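Local coordinates for protein amidohydrolase (Staphylococcus aureus, PDB 3NUR) that probably hydrolyses carbon–nitrogen bonds in linear amides other than peptides, as a metal-binding TIM-barrel member of the amidohydrolase family, at residues Q80-N83 and I89-L92; T134-I137 and A142-R145; D199-Y204 and V212-F217; E272-N275 and Y280-K283; V327-L332 and E340-T345. One frame throughout, in Å; residues are numbered along the deposited sequence.

All five contacts join parts of one TIM-barrel chain that lie close in sequence. Contact 1 is tied to the metal site through strand 24-31, which carries the calcium ligands Glu28 and His30; the Gln90 side chain lies about 11 Å from the calcium ion. Contact 5 borders the same strand, its nearest atoms about 5 Å from those of contact 1. Contact 2 follows strand 129-131 and comes within about 6 Å of contact 1, nearest atoms. Contact 3, beyond the calcium ligand His192, is a surface feature. Contact 4 lies across the chain's centre from contact 1, their centres about 35 Å apart, and contacts 2 and 5 are likewise on opposite sides.

Contact 1: residues Q80-N83 and I89-L92; sequences QFMN and IQVL
Met82, modelled as selenomethionine, reaches from helix 75-84 to Gln90 on strand 87-94, a helix-on-strand layer of the TIM barrel in which the helix is followed, after a short connection, by the strand it covers. Van der Waals contact does the work. Both side chains set out toward the other segment, and the selenoether lies across the Gln90 side chain: SE is 3.7 Å from Gln90 CD and 3.8 Å from Gln90 CG. Met82 CG joins in at 3.9 Å from Gln90 CG. Phe81, its ring stacked on Tyr317, lies close by.

Backbone hydrogen bonds fix the strand side. Ile89 pairs with Ser24 and Thr26 of strand 24-31, while Gln90 pairs with Arg128 and Val130 next to and within strand 129-131, so the residue under the selenium sits between two neighbouring barrel strands. Phe129 touches both Met82 and Gln90 and helps close this buried layer, where most of the touching residues are shielded from solvent.

The end of the selenomethionine is turned down onto the strand backbone. Its chain is extended at chi2 (164°) and then bends at chi3 (66°), which swings the methyl over the peptide joining Ile89 to Gln90: CE comes to 3.8 Å from Gln90 N and 4.2 Å from Ile89 C.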
# COMPACT_ATOMS: atom_id res chain seq x y z
N GLN A 80 11.82 12.55 -14.64
CA GLN A 80 12.56 13.71 -14.11
C GLN A 80 12.62 13.59 -12.59
O GLN A 80 13.71 13.71 -12.01
CB GLN A 80 11.86 15.03 -14.50
CG GLN A 80 12.63 16.26 -14.00
CD GLN A 80 11.97 17.54 -14.41
OE1 GLN A 80 11.41 18.26 -13.57
NE2 GLN A 80 12.02 17.87 -15.70
N PHE A 81 11.46 13.29 -11.95
CA PHE A 81 11.40 13.16 -10.50
C PHE A 81 12.29 12.01 -10.03
O PHE A 81 13.09 12.21 -9.12
CB PHE A 81 9.94 12.97 -10.00
CG PHE A 81 9.86 12.65 -8.52
CD1 PHE A 81 9.89 13.67 -7.56
CD2 PHE A 81 9.79 11.33 -8.07
CE1 PHE A 81 9.85 13.37 -6.19
CE2 PHE A 81 9.75 11.03 -6.71
CZ PHE A 81 9.77 12.06 -5.78
N MSE A 82 12.16 10.82 -10.63
CA MSE A 82 12.93 9.65 -10.24
C MSE A 82 14.43 9.88 -10.37
O MSE A 82 15.17 9.61 -9.42
CB MSE A 82 12.52 8.44 -11.05
CG MSE A 82 11.08 8.00 -10.75
SE MSE A 82 10.46 6.80 -12.12
CE MSE A 82 11.65 5.29 -11.82
N ASN A 83 14.88 10.44 -11.53
CA ASN A 83 16.30 10.70 -11.76
C ASN A 83 16.88 11.70 -10.80
O ASN A 83 17.96 11.46 -10.27
CB ASN A 83 16.56 11.13 -13.21
CG ASN A 83 16.41 10.00 -14.21
OD1 ASN A 83 16.07 8.85 -13.88
ND2 ASN A 83 16.62 10.30 -15.47
N ILE A 89 13.73 2.40 -9.28
CA ILE A 89 12.45 1.78 -9.62
C ILE A 89 11.28 2.37 -8.87
O ILE A 89 11.35 2.56 -7.65
CB ILE A 89 12.53 0.24 -9.33
CG1 ILE A 89 13.60 -0.47 -10.20
CG2 ILE A 89 11.16 -0.46 -9.41
CD1 ILE A 89 13.90 -1.87 -9.77
N GLN A 90 10.16 2.58 -9.60
CA GLN A 90 8.90 2.89 -8.98
C GLN A 90 8.05 1.62 -9.13
O GLN A 90 7.98 1.05 -10.23
CB GLN A 90 8.17 4.07 -9.64
CG GLN A 90 8.64 5.42 -9.14
CD GLN A 90 7.76 6.56 -9.61
OE1 GLN A 90 7.88 7.71 -9.15
NE2 GLN A 90 6.80 6.28 -10.47
N VAL A 91 7.42 1.20 -8.05
CA VAL A 91 6.46 0.08 -8.04
C VAL A 91 5.12 0.80 -8.26
O VAL A 91 4.71 1.62 -7.42
CB VAL A 91 6.49 -0.78 -6.75
CG1 VAL A 91 5.51 -1.94 -6.86
CG2 VAL A 91 7.89 -1.31 -6.45
N LEU A 92 4.51 0.59 -9.43
CA LEU A 92 3.33 1.36 -9.83
C LEU A 92 1.98 0.72 -9.45
O LEU A 92 1.78 -0.48 -9.66
CB LEU A 92 3.38 1.66 -11.35
CG LEU A 92 4.51 2.57 -11.87
CD1 LEU A 92 4.45 2.72 -13.40
CD2 LEU A 92 4.44 3.94 -11.25

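Contact 2: residues T134-I137 and A142-R145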
# COMPACT_ATOMS: atom_id res chain seq x y z
N THR A 134 -4.18 -4.07 -9.81
CA THR A 134 -5.40 -3.35 -9.42
C THR A 134 -6.49 -4.42 -9.53
O THR A 134 -6.64 -5.05 -10.58
CB THR A 134 -5.64 -2.10 -10.26
OG1 THR A 134 -4.50 -1.24 -10.10
CG2 THR A 134 -6.90 -1.34 -9.83
N LEU A 135 -7.18 -4.70 -8.41
CA LEU A 135 -8.12 -5.82 -8.34
C LEU A 135 -9.56 -5.45 -8.11
O LEU A 135 -9.82 -4.61 -7.26
CB LEU A 135 -7.70 -6.81 -7.24
CG LEU A 135 -6.24 -7.32 -7.29
CD1 LEU A 135 -5.92 -8.12 -6.07
CD2 LEU A 135 -5.99 -8.12 -8.57
N PRO A 136 -10.52 -6.15 -8.75
CA PRO A 136 -11.94 -5.87 -8.47
C PRO A 136 -12.37 -6.56 -7.17
O PRO A 136 -13.05 -7.59 -7.19
CB PRO A 136 -12.64 -6.42 -9.72
CG PRO A 136 -11.77 -7.59 -10.14
CD PRO A 136 -10.36 -7.22 -9.78
N ILE A 137 -11.95 -6.02 -6.02
CA ILE A 137 -12.20 -6.62 -4.69
C ILE A 137 -13.66 -6.99 -4.38
O ILE A 137 -13.91 -7.94 -3.63
CB ILE A 137 -11.53 -5.84 -3.54
CG1 ILE A 137 -12.15 -4.43 -3.38
CG2 ILE A 137 -9.98 -5.83 -3.72
CD1 ILE A 137 -11.68 -3.61 -2.18
N ALA A 142 -13.25 -13.33 -8.95
CA ALA A 142 -12.75 -12.69 -10.16
C ALA A 142 -11.45 -11.94 -9.84
O ALA A 142 -10.53 -11.95 -10.66
CB ALA A 142 -13.79 -11.75 -10.74
N ALA A 143 -11.37 -11.33 -8.64
CA ALA A 143 -10.16 -10.61 -8.20
C ALA A 143 -8.98 -11.57 -8.05
O ALA A 143 -7.87 -11.23 -8.46
CB ALA A 143 -10.42 -9.90 -6.88
N ALA A 144 -9.22 -12.77 -7.50
CA ALA A 144 -8.15 -13.77 -7.34
C ALA A 144 -7.64 -14.26 -8.71
O ALA A 144 -6.44 -14.46 -8.87
CB ALA A 144 -8.64 -14.95 -6.49
N ARG A 145 -8.53 -14.41 -9.70
CA ARG A 145 -8.13 -14.83 -11.06
C ARG A 145 -7.35 -13.70 -11.76
O ARG A 145 -6.35 -13.97 -12.43
CB ARG A 145 -9.37 -15.23 -11.91
CG ARG A 145 -10.05 -16.52 -11.43
CD ARG A 145 -11.01 -17.12 -12.46
NE ARG A 145 -12.02 -16.15 -12.91
CZ ARG A 145 -13.20 -15.96 -12.33
NH1 ARG A 145 -13.55 -16.69 -11.27
NH2 ARG A 145 -14.04 -15.05 -12.79
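Leu135 and Pro136 pack against Ala143 in a buried apolar contact between the loop that leaves barrel strand 129-131 and the helix, 140-152, to which that loop leads. The backbones come close, with Pro136 CA and Ala143 CA 5.1 Å apart, consistent with the small alanine at this point.

Ala143 has more of its surface buried here than any other residue of the pair of segments. Its methyl sits by the backbone of Pro136, with CB 3.5 Å from Pro136 O. The pyrrolidine ring comes in alongside the helix: Pro136 CD lies 3.7 Å from Ala143 CA and 3.9 Å from Ala143 CB, and CG rides near the peptide between Ala142 and Ala143. Leu135 approaches from its CB, 4.1 Å from Ala143 CB. With CG opposite the carbonyl carbon (chi1 -52°), one branch is carried onward along the helix, so that CD2 reaches Ala143 O at 3.6 Å.

Pro136 is the centre of an inverse gamma turn, closed by a weak bond from Ile137 N to Leu135 O (2.8 Å); this tight bend probably helps present the proline ring to the helix. Around it, Ala107, Ile108 and Cys111 of helix 104-124 touch the proline, while Ala159 of strand 159-162 meets Leu135. Ala144, on another side of the helix, packs on helix 176-185. Strand 129-131, this loop and helix 140-152 together form a beta/alpha unit of the TIM barrel, and the contact packs its loop on its helix.

Contact 3: residues D199-Y204 and V212-F217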
# COMPACT_ATOMS: atom_id res chain seq x y z
N ASP A 199 -21.19 6.70 7.42
CA ASP A 199 -21.53 6.59 8.83
C ASP A 199 -20.36 7.02 9.74
O ASP A 199 -20.57 7.74 10.72
CB ASP A 199 -22.19 5.23 9.17
CG ASP A 199 -21.33 4.18 9.82
OD1 ASP A 199 -20.98 3.19 9.14
OD2 ASP A 199 -21.11 4.26 11.05
N ILE A 200 -19.12 6.63 9.37
CA ILE A 200 -17.90 7.06 10.08
C ILE A 200 -17.70 8.59 9.88
O ILE A 200 -17.39 9.31 10.84
CB ILE A 200 -16.67 6.23 9.60
CG1 ILE A 200 -16.80 4.70 9.92
CG2 ILE A 200 -15.33 6.82 10.11
CD1 ILE A 200 -17.10 4.29 11.41
N TYR A 201 -17.87 9.08 8.63
CA TYR A 201 -17.70 10.51 8.35
C TYR A 201 -18.63 11.36 9.23
O TYR A 201 -18.18 12.34 9.85
CB TYR A 201 -17.95 10.82 6.87
CG TYR A 201 -17.83 12.30 6.54
CD1 TYR A 201 -16.62 12.97 6.71
CD2 TYR A 201 -18.93 13.03 6.11
CE1 TYR A 201 -16.50 14.33 6.41
CE2 TYR A 201 -18.83 14.39 5.81
CZ TYR A 201 -17.61 15.04 5.96
OH TYR A 201 -17.49 16.37 5.66
N GLN A 202 -19.92 10.98 9.29
CA GLN A 202 -20.92 11.72 10.08
C GLN A 202 -20.67 11.60 11.61
O GLN A 202 -20.86 12.58 12.32
CB GLN A 202 -22.35 11.24 9.74
CG GLN A 202 -22.79 11.51 8.30
CD GLN A 202 -23.08 12.96 8.02
OE1 GLN A 202 -23.67 13.67 8.83
NE2 GLN A 202 -22.69 13.41 6.84
N SER A 203 -20.26 10.42 12.10
CA SER A 203 -20.05 10.25 13.55
C SER A 203 -18.74 10.84 14.06
O SER A 203 -18.72 11.44 15.13
CB SER A 203 -20.09 8.77 13.94
OG SER A 203 -21.39 8.24 13.73
N TYR A 204 -17.65 10.63 13.32
CA TYR A 204 -16.32 11.02 13.79
C TYR A 204 -15.73 12.31 13.25
O TYR A 204 -14.91 12.91 13.94
CB TYR A 204 -15.32 9.87 13.55
CG TYR A 204 -15.13 8.90 14.71
CD1 TYR A 204 -15.69 9.16 15.96
CD2 TYR A 204 -14.34 7.76 14.58
CE1 TYR A 204 -15.49 8.30 17.04
CE2 TYR A 204 -14.13 6.89 15.65
CZ TYR A 204 -14.69 7.18 16.89
OH TYR A 204 -14.49 6.33 17.95
N VAL A 212 -14.92 21.97 4.80
CA VAL A 212 -13.60 21.67 4.23
C VAL A 212 -12.69 21.07 5.31
O VAL A 212 -11.88 20.19 5.00
CB VAL A 212 -12.92 22.86 3.48
CG1 VAL A 212 -12.71 24.07 4.39
CG2 VAL A 212 -11.61 22.44 2.81
N THR A 213 -12.82 21.56 6.56
CA THR A 213 -12.06 21.04 7.70
C THR A 213 -12.48 19.59 7.97
O THR A 213 -11.62 18.73 8.12
CB THR A 213 -12.21 21.95 8.93
OG1 THR A 213 -11.57 23.19 8.64
CG2 THR A 213 -11.57 21.36 10.19
N ALA A 214 -13.79 19.33 8.03
CA ALA A 214 -14.30 17.98 8.27
C ALA A 214 -13.81 17.02 7.17
O ALA A 214 -13.38 15.91 7.48
CB ALA A 214 -15.83 18.00 8.29
N ALA A 215 -13.88 17.43 5.89
CA ALA A 215 -13.48 16.56 4.78
C ALA A 215 -11.99 16.20 4.81
O ALA A 215 -11.65 15.03 4.59
CB ALA A 215 -13.85 17.18 3.43
N THR A 216 -11.11 17.20 5.03
CA THR A 216 -9.67 16.92 5.08
C THR A 216 -9.33 16.08 6.35
O THR A 216 -8.51 15.16 6.29
CB THR A 216 -8.84 18.19 4.93
OG1 THR A 216 -9.13 19.07 6.02
CG2 THR A 216 -9.05 18.89 3.57
N PHE A 217 -9.99 16.38 7.48
CA PHE A 217 -9.84 15.64 8.73
C PHE A 217 -10.19 14.15 8.50
O PHE A 217 -9.42 13.26 8.90
CB PHE A 217 -10.75 16.28 9.81
CG PHE A 217 -10.76 15.69 11.20
CD1 PHE A 217 -9.69 14.92 11.66
CD2 PHE A 217 -11.77 16.01 12.10
CE1 PHE A 217 -9.70 14.39 12.94
CE2 PHE A 217 -11.76 15.50 13.41
CZ PHE A 217 -10.72 14.71 13.83
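Tyr201 reaches across to Ala214 between helices 198-205 and 211-218, a pair of helices joined by a loop that projects after strand 189-192 of the TIM barrel. The two short segments run at 123° to each other with their axes 10.6 Å apart, so a long side chain has to bridge the gap.

Tyr201 supplies that bridge. Its CG stands opposite the backbone nitrogen (chi1 178°), and the ring end comes nearer the second helix although the side chain does not start toward it. The phenol oxygen touches the Ala214 methyl, with OH 3.5 Å from Ala214 CB. At the ring's edge, near its plane, CE1 is 3.7 Å from Ala214 O. The hydroxyl is hydrogen-bonded to OE2 of Glu211, just before the second segment, which ties the tip of the tyrosine to the start of that helix.

Ala214 starts directly toward the first helix, and Tyr209 of the intervening loop also touches it. Tyr204 contributes through its backbone, since its own ring leads away. The end of the Phe217 ring comes near that main chain, and the ring also meets Tyr205 edge-to-face. The approach is oblique, with Phe217 CE2 4.1 Å from Tyr204 O.

Contact 4: residues E272-N275 and Y280-K283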
# COMPACT_ATOMS: atom_id res chain seq x y z
N GLU A 272 -6.27 -14.66 22.14
CA GLU A 272 -5.72 -15.98 22.47
C GLU A 272 -5.94 -17.07 21.43
O GLU A 272 -5.26 -18.09 21.49
CB GLU A 272 -6.11 -16.42 23.90
CG GLU A 272 -5.52 -15.52 24.98
CD GLU A 272 -4.01 -15.54 25.13
OE1 GLU A 272 -3.48 -16.57 25.60
OE2 GLU A 272 -3.37 -14.52 24.79
N HIS A 273 -6.84 -16.84 20.46
CA HIS A 273 -7.12 -17.75 19.35
C HIS A 273 -6.00 -17.73 18.27
O HIS A 273 -5.97 -18.60 17.40
CB HIS A 273 -8.46 -17.41 18.70
CG HIS A 273 -8.49 -16.04 18.09
ND1 HIS A 273 -8.56 -14.91 18.87
CD2 HIS A 273 -8.41 -15.67 16.79
CE1 HIS A 273 -8.52 -13.89 18.03
NE2 HIS A 273 -8.46 -14.30 16.77
N LEU A 274 -5.11 -16.73 18.32
CA LEU A 274 -4.01 -16.62 17.35
C LEU A 274 -2.80 -17.41 17.84
O LEU A 274 -2.63 -17.60 19.04
CB LEU A 274 -3.60 -15.16 17.12
CG LEU A 274 -4.72 -14.21 16.62
CD1 LEU A 274 -4.21 -12.75 16.60
CD2 LEU A 274 -5.24 -14.64 15.24
N ASN A 275 -1.94 -17.84 16.90
CA ASN A 275 -0.73 -18.58 17.27
C ASN A 275 0.33 -17.72 17.95
O ASN A 275 1.16 -18.25 18.70
CB ASN A 275 -0.13 -19.23 16.02
CG ASN A 275 -0.95 -20.35 15.44
OD1 ASN A 275 -1.82 -20.93 16.09
ND2 ASN A 275 -0.68 -20.68 14.18
N TYR A 280 3.70 -9.55 17.05
CA TYR A 280 4.49 -10.49 16.24
C TYR A 280 4.14 -10.40 14.75
O TYR A 280 5.05 -10.39 13.91
CB TYR A 280 4.31 -11.93 16.74
CG TYR A 280 5.20 -12.91 16.00
CD1 TYR A 280 6.49 -13.18 16.43
CD2 TYR A 280 4.73 -13.60 14.88
CE1 TYR A 280 7.32 -14.05 15.74
CE2 TYR A 280 5.54 -14.49 14.18
CZ TYR A 280 6.84 -14.71 14.62
OH TYR A 280 7.66 -15.61 13.99
N TYR A 281 2.84 -10.33 14.42
CA TYR A 281 2.41 -10.25 13.02
C TYR A 281 2.88 -8.98 12.32
O TYR A 281 3.27 -9.04 11.16
CB TYR A 281 0.91 -10.40 12.89
CG TYR A 281 0.41 -11.71 13.43
CD1 TYR A 281 0.45 -12.87 12.65
CD2 TYR A 281 -0.04 -11.82 14.74
CE1 TYR A 281 -0.05 -14.08 13.14
CE2 TYR A 281 -0.53 -13.03 15.24
CZ TYR A 281 -0.51 -14.16 14.44
OH TYR A 281 -0.97 -15.35 14.93
N PHE A 282 2.90 -7.85 13.03
CA PHE A 282 3.41 -6.61 12.43
C PHE A 282 4.92 -6.66 12.25
O PHE A 282 5.47 -6.05 11.32
CB PHE A 282 2.96 -5.38 13.23
CG PHE A 282 1.47 -5.21 13.08
CD1 PHE A 282 0.93 -4.68 11.90
CD2 PHE A 282 0.60 -5.64 14.07
CE1 PHE A 282 -0.45 -4.61 11.72
CE2 PHE A 282 -0.79 -5.52 13.91
CZ PHE A 282 -1.30 -5.02 12.73
N LYS A 283 5.60 -7.38 13.13
CA LYS A 283 7.04 -7.46 13.02
C LYS A 283 7.50 -8.49 11.98
O LYS A 283 8.62 -8.38 11.47
CB LYS A 283 7.64 -7.84 14.37
CG LYS A 283 7.45 -6.78 15.45
CD LYS A 283 7.93 -7.38 16.77
CE LYS A 283 7.50 -6.57 17.96
NZ LYS A 283 8.11 -7.08 19.21
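Tyr281 overlaps Leu274, joining helix 278-284 of the TIM barrel to the loop that follows helix 262-268. The helix leads almost at once into strand 286-288, so the tyrosine joins the helix before that strand to the loop that precedes the helix.

Both side chains start toward the other segment, and they cross at a slant. The isobutyl group touches two points of the phenol: Leu274 CD1 is 3.9 Å from Tyr281 CE2, and Leu274 CB is 3.4 Å from Tyr281 OH. In the tyrosine, CG lies opposite the carbonyl carbon (chi1 -60°), which sends the ring from the helix toward the loop. Val236 and Phe241 also touch Tyr281, and the His276 ring meets it with the planes at about 75°. Behind the leucine, the His273 imidazole has Leu274 CG 3.7 Å above one of its faces, offset toward the rim.

The phenol oxygen of the buried Tyr281 is held by polar partners outside the two segments. It is hydrogen-bonded to Asp242 OD1 and to the backbone N of His276, while the other carboxylate oxygen, Asp242 OD2, takes the backbone N-H of Asn275, so a single aspartate of helix 240-243 grips both sides of the contact. Asn275 also comes alongside the same phenol through its CB, which lies 4.1 Å from Tyr281 OH.

Contact 5: residues V327-L332 and E340-T345; sequences VFLDEL and EKISYT
Leu329 and Ile342 cross obliquely, each starting toward the other, where the chain around the 328-331 turn packs on helix 336-351, the last helix of this TIM-barrel chain. The meeting is through methyl groups. Both branches of the leucine straddle one methyl of the isoleucine: Leu329 CD2 is 3.8 Å from Ile342 CG2, and Leu329 CD1 is 4.0 Å from that same atom. In Ile342 the CG1 branch stands opposite the carbonyl carbon (chi1 -61°) and CG2 opposite the backbone nitrogen, which turns the short branch, CG2, to the leucine. CD1 of Leu329 also reaches along the helix to Ser343 CB at 4.1 Å.

The leucine sits inside a type I beta turn from Phe328 to Glu331, closed by Glu331 N to Phe328 O at 3.0 Å. Phe299 of helix 296-306 also touches Ile342, and it touches Leu332 just after the turn as well. Asp330 is salt-bridged to Lys339, a polar tie running alongside the buried one. On the helix the backbone widens into a pi-type turn: Glu340 O accepts from both Tyr344 N (2.9 Å) and Thr345 N (3.0 Å), which approach from opposite faces of its carbonyl plane.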
# COMPACT_ATOMS: atom_id res chain seq x y z
N VAL A 327 17.91 12.49 -0.17
CA VAL A 327 18.86 12.77 0.91
C VAL A 327 18.34 12.40 2.31
O VAL A 327 19.13 12.36 3.25
CB VAL A 327 19.42 14.22 0.85
CG1 VAL A 327 20.15 14.49 -0.48
CG2 VAL A 327 18.33 15.26 1.09
N PHE A 328 17.03 12.14 2.45
CA PHE A 328 16.41 11.86 3.75
C PHE A 328 17.09 10.73 4.52
O PHE A 328 17.31 10.87 5.72
CB PHE A 328 14.91 11.60 3.61
CG PHE A 328 14.18 11.21 4.89
CD1 PHE A 328 14.05 12.12 5.93
CD2 PHE A 328 13.61 9.95 5.03
CE1 PHE A 328 13.38 11.76 7.11
CE2 PHE A 328 12.89 9.61 6.19
CZ PHE A 328 12.78 10.52 7.22
N LEU A 329 17.43 9.64 3.83
CA LEU A 329 18.07 8.50 4.50
C LEU A 329 19.47 8.81 5.05
O LEU A 329 19.97 8.05 5.88
CB LEU A 329 18.05 7.24 3.62
CG LEU A 329 16.66 6.77 3.16
CD1 LEU A 329 16.77 5.62 2.18
CD2 LEU A 329 15.76 6.38 4.34
N ASP A 330 20.05 9.94 4.65
CA ASP A 330 21.36 10.39 5.15
C ASP A 330 21.24 11.23 6.44
O ASP A 330 22.27 11.59 7.03
CB ASP A 330 22.07 11.21 4.06
CG ASP A 330 22.42 10.39 2.83
OD1 ASP A 330 22.76 9.19 3.00
OD2 ASP A 330 22.36 10.94 1.72
N GLU A 331 20.01 11.57 6.86
CA GLU A 331 19.77 12.46 8.01
C GLU A 331 19.22 11.73 9.23
O GLU A 331 18.70 12.37 10.15
CB GLU A 331 18.78 13.58 7.61
CG GLU A 331 19.11 14.27 6.30
CD GLU A 331 18.23 15.45 5.95
OE1 GLU A 331 18.70 16.34 5.19
OE2 GLU A 331 17.07 15.50 6.42
N LEU A 332 19.32 10.41 9.24
CA LEU A 332 18.70 9.62 10.31
C LEU A 332 19.67 8.90 11.24
O LEU A 332 19.23 8.10 12.08
CB LEU A 332 17.70 8.62 9.69
CG LEU A 332 16.58 9.20 8.80
CD1 LEU A 332 15.90 8.09 8.04
CD2 LEU A 332 15.54 9.97 9.62
N GLU A 340 21.16 0.97 2.95
CA GLU A 340 21.03 0.02 1.81
C GLU A 340 19.74 -0.81 1.90
O GLU A 340 19.04 -0.97 0.89
CB GLU A 340 22.26 -0.90 1.71
CG GLU A 340 23.52 -0.21 1.22
CD GLU A 340 24.76 -1.10 1.20
OE1 GLU A 340 24.63 -2.29 0.83
OE2 GLU A 340 25.85 -0.59 1.54
N LYS A 341 19.42 -1.29 3.11
CA LYS A 341 18.22 -2.10 3.37
C LYS A 341 16.94 -1.33 3.03
O LYS A 341 16.10 -1.83 2.26
CB LYS A 341 18.20 -2.60 4.84
CG LYS A 341 19.19 -3.73 5.10
CD LYS A 341 19.10 -4.24 6.53
CE LYS A 341 19.83 -5.55 6.67
NZ LYS A 341 19.72 -6.09 8.05
N ILE A 342 16.80 -0.13 3.59
CA ILE A 342 15.62 0.70 3.35
C ILE A 342 15.54 1.15 1.89
O ILE A 342 14.46 1.10 1.31
CB ILE A 342 15.59 1.94 4.30
CG1 ILE A 342 15.54 1.51 5.77
CG2 ILE A 342 14.41 2.89 3.94
CD1 ILE A 342 15.93 2.74 6.71
N SER A 343 16.68 1.59 1.31
CA SER A 343 16.70 2.09 -0.05
C SER A 343 16.35 1.02 -1.09
O SER A 343 15.51 1.27 -1.96
CB SER A 343 18.05 2.73 -0.37
OG SER A 343 17.99 3.55 -1.53
N TYR A 344 17.01 -0.15 -1.01
CA TYR A 344 16.84 -1.17 -2.05
C TYR A 344 16.77 -2.63 -1.62
O TYR A 344 16.01 -3.39 -2.23
CB TYR A 344 18.07 -0.99 -3.00
CG TYR A 344 18.00 -1.64 -4.36
CD1 TYR A 344 17.70 -0.88 -5.50
CD2 TYR A 344 18.35 -2.97 -4.55
CE1 TYR A 344 17.67 -1.46 -6.77
CE2 TYR A 344 18.30 -3.56 -5.82
CZ TYR A 344 17.96 -2.80 -6.92
OH TYR A 344 17.90 -3.37 -8.17
N THR A 345 17.63 -3.06 -0.68
CA THR A 345 17.74 -4.50 -0.38
C THR A 345 16.53 -5.16 0.23
O THR A 345 16.21 -6.28 -0.18
CB THR A 345 19.07 -4.92 0.26
OG1 THR A 345 19.07 -4.60 1.64
CG2 THR A 345 20.31 -4.36 -0.46